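Local structure of POP2 (Saccharomyces cerevisiae, 1UOC) at residues F169-L174 with S178-K183; L236-F241 with S251-L256. The protein degrades poly(A) tails from the 3' end as a probable catalytic subunit of the CCR4-NOT mRNA deadenylase, its RNase D domain being the part described here. One frame throughout, in Å; residues are numbered along the deposited sequence.

Contact 1 (F169-L174 with S178-K183)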
loop_
_atom_site.group_PDB
_atom_site.type_symbol
_atom_site.label_atom_id
_atom_site.label_comp_id
_atom_site.label_asym_id
_atom_site.label_seq_id
_atom_site.Cartn_x
_atom_site.Cartn_y
_atom_site.Cartn_z
ATOM N N PHE A 169 -7.470 -7.744 -0.126
ATOM C CA PHE A 169 -8.484 -6.821 0.369
ATOM C C PHE A 169 -9.013 -5.905 -0.745
ATOM O O PHE A 169 -10.216 -5.875 -1.002
ATOM C CB PHE A 169 -7.903 -5.979 1.511
ATOM C CG PHE A 169 -8.540 -4.618 1.656
ATOM C CD1 PHE A 169 -9.906 -4.492 1.913
ATOM C CD2 PHE A 169 -7.776 -3.465 1.501
ATOM C CE1 PHE A 169 -10.500 -3.230 2.009
ATOM C CE2 PHE A 169 -8.349 -2.212 1.595
ATOM C CZ PHE A 169 -9.717 -2.085 1.849
ATOM N N LEU A 170 -8.121 -5.159 -1.396
ATOM C CA LEU A 170 -8.521 -4.263 -2.481
ATOM C C LEU A 170 -9.440 -4.957 -3.476
ATOM O O LEU A 170 -10.514 -4.449 -3.802
ATOM C CB LEU A 170 -7.298 -3.718 -3.230
ATOM C CG LEU A 170 -6.740 -2.371 -2.767
ATOM C CD1 LEU A 170 -5.656 -1.894 -3.730
ATOM C CD2 LEU A 170 -7.872 -1.356 -2.713
ATOM N N ILE A 171 -9.009 -6.117 -3.965
ATOM C CA ILE A 171 -9.799 -6.886 -4.913
ATOM C C ILE A 171 -11.139 -7.257 -4.284
ATOM O O ILE A 171 -12.170 -7.234 -4.946
ATOM C CB ILE A 171 -9.053 -8.189 -5.343
ATOM C CG1 ILE A 171 -8.649 -8.092 -6.812
ATOM C CG2 ILE A 171 -9.940 -9.421 -5.135
ATOM C CD1 ILE A 171 -8.078 -9.373 -7.354
ATOM N N ASN A 172 -11.113 -7.597 -3.002
ATOM C CA ASN A 172 -12.319 -7.995 -2.283
ATOM C C ASN A 172 -13.389 -6.900 -2.253
ATOM O O ASN A 172 -14.586 -7.187 -2.322
ATOM C CB ASN A 172 -11.961 -8.388 -0.850
ATOM C CG ASN A 172 -13.105 -9.075 -0.136
ATOM O OD1 ASN A 172 -13.259 -8.946 1.077
ATOM N ND2 ASN A 172 -13.906 -9.819 -0.884
ATOM N N ILE A 173 -12.956 -5.649 -2.139
ATOM C CA ILE A 173 -13.890 -4.530 -2.096
ATOM C C ILE A 173 -14.247 -4.056 -3.500
ATOM O O ILE A 173 -15.403 -3.743 -3.784
ATOM C CB ILE A 173 -13.321 -3.341 -1.290
ATOM C CG1 ILE A 173 -12.048 -2.810 -1.942
ATOM C CG2 ILE A 173 -13.033 -3.776 0.128
ATOM C CD1 ILE A 173 -11.483 -1.566 -1.269
ATOM N N LEU A 174 -13.252 -4.011 -4.380
ATOM C CA LEU A 174 -13.469 -3.579 -5.759
ATOM C C LEU A 174 -14.433 -4.492 -6.503
ATOM O O LEU A 174 -15.112 -4.060 -7.433
ATOM C CB LEU A 174 -12.142 -3.526 -6.523
ATOM C CG LEU A 174 -11.198 -2.361 -6.234
ATOM C CD1 LEU A 174 -9.858 -2.608 -6.917
ATOM C CD2 LEU A 174 -11.827 -1.062 -6.725
ATOM N N SER A 178 -17.459 -11.045 -4.495
ATOM C CA SER A 178 -17.325 -12.390 -5.041
ATOM C C SER A 178 -15.847 -12.740 -5.189
ATOM O O SER A 178 -15.323 -12.835 -6.300
ATOM C CB SER A 178 -18.019 -12.478 -6.408
ATOM O OG SER A 178 -19.408 -12.209 -6.307
ATOM N N MET A 179 -15.180 -12.916 -4.056
ATOM C CA MET A 179 -13.763 -13.252 -4.025
ATOM C C MET A 179 -13.457 -14.482 -4.864
ATOM O O MET A 179 -14.241 -15.429 -4.894
ATOM C CB MET A 179 -13.327 -13.516 -2.585
ATOM C CG MET A 179 -12.662 -12.338 -1.915
ATOM S SD MET A 179 -10.953 -12.142 -2.444
ATOM C CE MET A 179 -10.153 -13.322 -1.376
ATOM N N PRO A 180 -12.318 -14.479 -5.576
ATOM C CA PRO A 180 -11.948 -15.632 -6.398
ATOM C C PRO A 180 -11.911 -16.892 -5.537
ATOM O O PRO A 180 -12.009 -16.809 -4.311
ATOM C CB PRO A 180 -10.583 -15.235 -6.942
ATOM C CG PRO A 180 -10.761 -13.770 -7.156
ATOM C CD PRO A 180 -11.439 -13.334 -5.870
ATOM N N ASN A 181 -11.750 -18.048 -6.173
ATOM C CA ASN A 181 -11.758 -19.313 -5.444
ATOM C C ASN A 181 -10.424 -20.055 -5.396
ATOM O O ASN A 181 -10.309 -21.099 -4.758
ATOM C CB ASN A 181 -12.840 -20.215 -6.043
ATOM C CG ASN A 181 -13.412 -21.181 -5.035
ATOM O OD1 ASN A 181 -12.732 -22.106 -4.593
ATOM N ND2 ASN A 181 -14.670 -20.968 -4.656
ATOM N N ASN A 182 -9.415 -19.521 -6.070
ATOM C CA ASN A 182 -8.104 -20.154 -6.083
ATOM C C ASN A 182 -7.021 -19.153 -6.462
ATOM O O ASN A 182 -7.292 -18.158 -7.135
ATOM C CB ASN A 182 -8.088 -21.324 -7.071
ATOM C CG ASN A 182 -8.496 -20.909 -8.472
ATOM O OD1 ASN A 182 -9.674 -20.679 -8.744
ATOM N ND2 ASN A 182 -7.522 -20.804 -9.366
ATOM N N LYS A 183 -5.796 -19.438 -6.028
ATOM C CA LYS A 183 -4.639 -18.587 -6.284
ATOM C C LYS A 183 -4.591 -18.093 -7.732
ATOM O O LYS A 183 -4.474 -16.894 -7.993
ATOM C CB LYS A 183 -3.355 -19.361 -5.966
ATOM C CG LYS A 183 -2.123 -18.485 -5.813
ATOM C CD LYS A 183 -0.862 -19.321 -5.655
ATOM C CE LYS A 183 -0.276 -19.715 -7.006
ATOM N NZ LYS A 183 0.315 -18.547 -7.730
#

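Contact 2 (L236-F241 with S251-L256)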
loop_
_atom_site.group_PDB
_atom_site.type_symbol
_atom_site.label_atom_id
_atom_site.label_comp_id
_atom_site.label_asym_id
_atom_site.label_seq_id
_atom_site.Cartn_x
_atom_site.Cartn_y
_atom_site.Cartn_z
ATOM N N LEU A 236 18.627 3.110 3.338
ATOM C CA LEU A 236 18.591 4.173 2.347
ATOM C C LEU A 236 18.847 5.498 3.052
ATOM O O LEU A 236 18.944 6.553 2.422
ATOM C CB LEU A 236 17.240 4.194 1.635
ATOM C CG LEU A 236 17.023 3.052 0.643
ATOM C CD1 LEU A 236 15.543 2.906 0.320
ATOM C CD2 LEU A 236 17.841 3.325 -0.608
ATOM N N GLY A 237 18.949 5.424 4.375
ATOM C CA GLY A 237 19.213 6.607 5.170
ATOM C C GLY A 237 18.059 7.567 5.384
ATOM O O GLY A 237 18.266 8.781 5.386
ATOM N N LEU A 238 16.852 7.040 5.565
ATOM C CA LEU A 238 15.679 7.878 5.808
ATOM C C LEU A 238 15.468 8.002 7.312
ATOM O O LEU A 238 15.352 6.997 8.015
ATOM C CB LEU A 238 14.438 7.259 5.164
ATOM C CG LEU A 238 14.223 7.515 3.675
ATOM C CD1 LEU A 238 13.429 6.358 3.095
ATOM C CD2 LEU A 238 13.515 8.857 3.465
ATOM N N PRO A 239 15.418 9.241 7.829
ATOM C CA PRO A 239 15.220 9.464 9.263
ATOM C C PRO A 239 13.951 8.807 9.771
ATOM O O PRO A 239 12.970 8.705 9.048
ATOM C CB PRO A 239 15.156 10.988 9.368
ATOM C CG PRO A 239 16.068 11.416 8.285
ATOM C CD PRO A 239 15.659 10.517 7.138
ATOM N N ARG A 240 13.972 8.374 11.021
ATOM C CA ARG A 240 12.814 7.740 11.623
ATOM C C ARG A 240 11.763 8.760 12.030
ATOM O O ARG A 240 11.385 8.817 13.204
ATOM C CB ARG A 240 13.212 6.939 12.870
ATOM C CG ARG A 240 13.302 5.436 12.656
ATOM C CD ARG A 240 14.610 5.040 12.022
ATOM N NE ARG A 240 14.752 3.589 11.875
ATOM C CZ ARG A 240 14.432 2.691 12.807
ATOM N NH1 ARG A 240 13.927 3.071 13.974
ATOM N NH2 ARG A 240 14.656 1.400 12.585
ATOM N N PHE A 241 11.286 9.570 11.086
ATOM C CA PHE A 241 10.245 10.538 11.429
ATOM C C PHE A 241 9.018 9.766 11.924
ATOM O O PHE A 241 8.689 8.696 11.395
ATOM C CB PHE A 241 9.856 11.390 10.220
ATOM C CG PHE A 241 10.880 12.424 9.846
ATOM C CD1 PHE A 241 11.658 12.278 8.701
ATOM C CD2 PHE A 241 11.051 13.560 10.624
ATOM C CE1 PHE A 241 12.583 13.249 8.339
ATOM C CE2 PHE A 241 11.977 14.540 10.268
ATOM C CZ PHE A 241 12.743 14.388 9.124
ATOM N N SER A 251 2.559 4.243 3.668
ATOM C CA SER A 251 2.466 4.233 2.211
ATOM C C SER A 251 3.510 5.215 1.707
ATOM O O SER A 251 4.185 4.967 0.715
ATOM C CB SER A 251 1.056 4.629 1.724
ATOM O OG SER A 251 0.747 5.993 2.009
ATOM N N LEU A 252 3.660 6.323 2.424
ATOM C CA LEU A 252 4.644 7.330 2.069
ATOM C C LEU A 252 6.082 6.780 2.121
ATOM O O LEU A 252 6.869 6.987 1.197
ATOM C CB LEU A 252 4.506 8.544 3.000
ATOM C CG LEU A 252 5.632 9.586 2.924
ATOM C CD1 LEU A 252 5.807 10.099 1.491
ATOM C CD2 LEU A 252 5.306 10.728 3.883
ATOM N N LEU A 253 6.417 6.074 3.197
ATOM C CA LEU A 253 7.759 5.517 3.368
ATOM C C LEU A 253 8.062 4.519 2.265
ATOM O O LEU A 253 9.175 4.459 1.737
ATOM C CB LEU A 253 7.877 4.821 4.742
ATOM C CG LEU A 253 9.279 4.362 5.177
ATOM C CD1 LEU A 253 10.243 5.539 5.132
ATOM C CD2 LEU A 253 9.232 3.776 6.594
ATOM N N MET A 254 7.049 3.728 1.943
ATOM C CA MET A 254 7.108 2.701 0.914
ATOM C C MET A 254 7.492 3.309 -0.428
ATOM O O MET A 254 8.449 2.880 -1.068
ATOM C CB MET A 254 5.726 2.057 0.813
ATOM C CG MET A 254 5.665 0.677 0.212
ATOM S SD MET A 254 3.954 0.093 0.170
ATOM C CE MET A 254 3.582 0.102 1.919
ATOM N N LEU A 255 6.736 4.317 -0.858
ATOM C CA LEU A 255 6.988 4.985 -2.139
ATOM C C LEU A 255 8.360 5.687 -2.203
ATOM O O LEU A 255 9.051 5.640 -3.222
ATOM C CB LEU A 255 5.878 6.005 -2.404
ATOM C CG LEU A 255 5.888 6.698 -3.758
ATOM C CD1 LEU A 255 5.686 5.642 -4.854
ATOM C CD2 LEU A 255 4.797 7.763 -3.813
ATOM N N LEU A 256 8.732 6.355 -1.116
ATOM C CA LEU A 256 10.015 7.059 -1.029
ATOM C C LEU A 256 11.131 6.042 -1.207
ATOM O O LEU A 256 12.089 6.257 -1.950
ATOM C CB LEU A 256 10.146 7.714 0.352
ATOM C CG LEU A 256 10.124 9.228 0.559
ATOM C CD1 LEU A 256 9.477 9.936 -0.614
ATOM C CD2 LEU A 256 9.398 9.514 1.880
#

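Contact 1 (F169-L174 with S178-K183)
The torsions of Asn-172 and Met-179 bring the two side chains together. In Asn-172, CG lies opposite the backbone N (chi1 -168°) and beside the carbonyl carbon, which carries the amide off the helix toward the returning chain; in Met-179, successive bends at chi2 (-78°) and chi3 (-83°) fold the thioether back on itself. The two side chains cross at about a right angle, and the amide carbon CG of Asn-172 lies 3.7 Å from CG of Met-179. ND2 of Asn-172 comes within 3.0 Å of that same methylene, too close for relaxed packing, so the exact placing of the amide is doubtful. Beyond the methylene, SD of Met-179 lies 4.0 Å from the methyl CG2 of Ile-171. That methyl also meets the ring of Pro-180, at 4.3 Å from its CD, and so bridges two consecutive residues of the loop. No hydrogen bond joins 169-174 to 178-183; the contact illustrates how a chain leaving a helix can double back on it through side-chain packing, while O of Asn-181 is hydrogen-bonded to NH2 of Arg-70 in helix 61-73. With Met-179 cut back to an alanine, the CG2 methyl of Ile-171 would probably be less closely covered and a gap would open toward helix 61-73. The contact lies at the turn from helix 165-174 to helix 183-193, with Asn-182 as N-cap of the latter. Helix 61-73 borders it through Met-69 against Met-179 and Val-73 against Asn-172, while Ile-171 reaches Trp-189, Val-190 and Tyr-193 of helix 183-193.

Contact 2 (L236-F241 with S251-L256)
N of Leu-256 donates the helical hydrogen bond to O of Leu-252, 3.0 Å long; this residue is one of two helical leucines that meet Leu-238. The contact itself is wholly apolar. Leu-238 points its side chain from the loop at the helix and divides its methyls between two residues one turn apart: CD1 lies 3.9 Å from CD1 of Leu-253, and CD2 reaches CD2 of Leu-256 more loosely, at 4.5 Å. Leu-238 and Leu-253 run alongside each other in opposite senses. The first bond of the Leu-253 side chain does not point at the loop; a chi1 of -171°, with CG opposite the backbone N, and a chi2 of 55° together bring CD1 to Leu-238. The result is a compact example of a loop residue seated on a helix by one branched side chain, with all three leucines buried. Just before it, Gly-237 closes helix 229-235 in a Schellman motif, its positive phi turning the chain, and its backbone is hydrogen-bonded to that of Phe-7 in the N-terminal region. Ala-233 of helix 229-235 touches both Leu-238 and Leu-253; elsewhere on helix 247-264, Leu-255 packs against strands 40-48 and 77-86.

Contacts 1 and 2 follow one another along the chain and lie on opposite sides of its centre, their own centres 29 Å apart and their nearest atoms about 11 Å apart. Each includes a helix that carries a predicted catalytic metal ligand. In contact 1 the side chain of Ile-171 is about 10 Å from that of Asp-166, and about 3 Å from a bound xenon. In contact 2 the side chain of Leu-253 is about 4 Å from that of Gln-250, a near neighbour on the same helix, and about 8 Å from that of Ser-44. Contact 2 thus comes nearer to the predicted metal ligands, which in this DEDD-group nuclease include a serine and a glutamine.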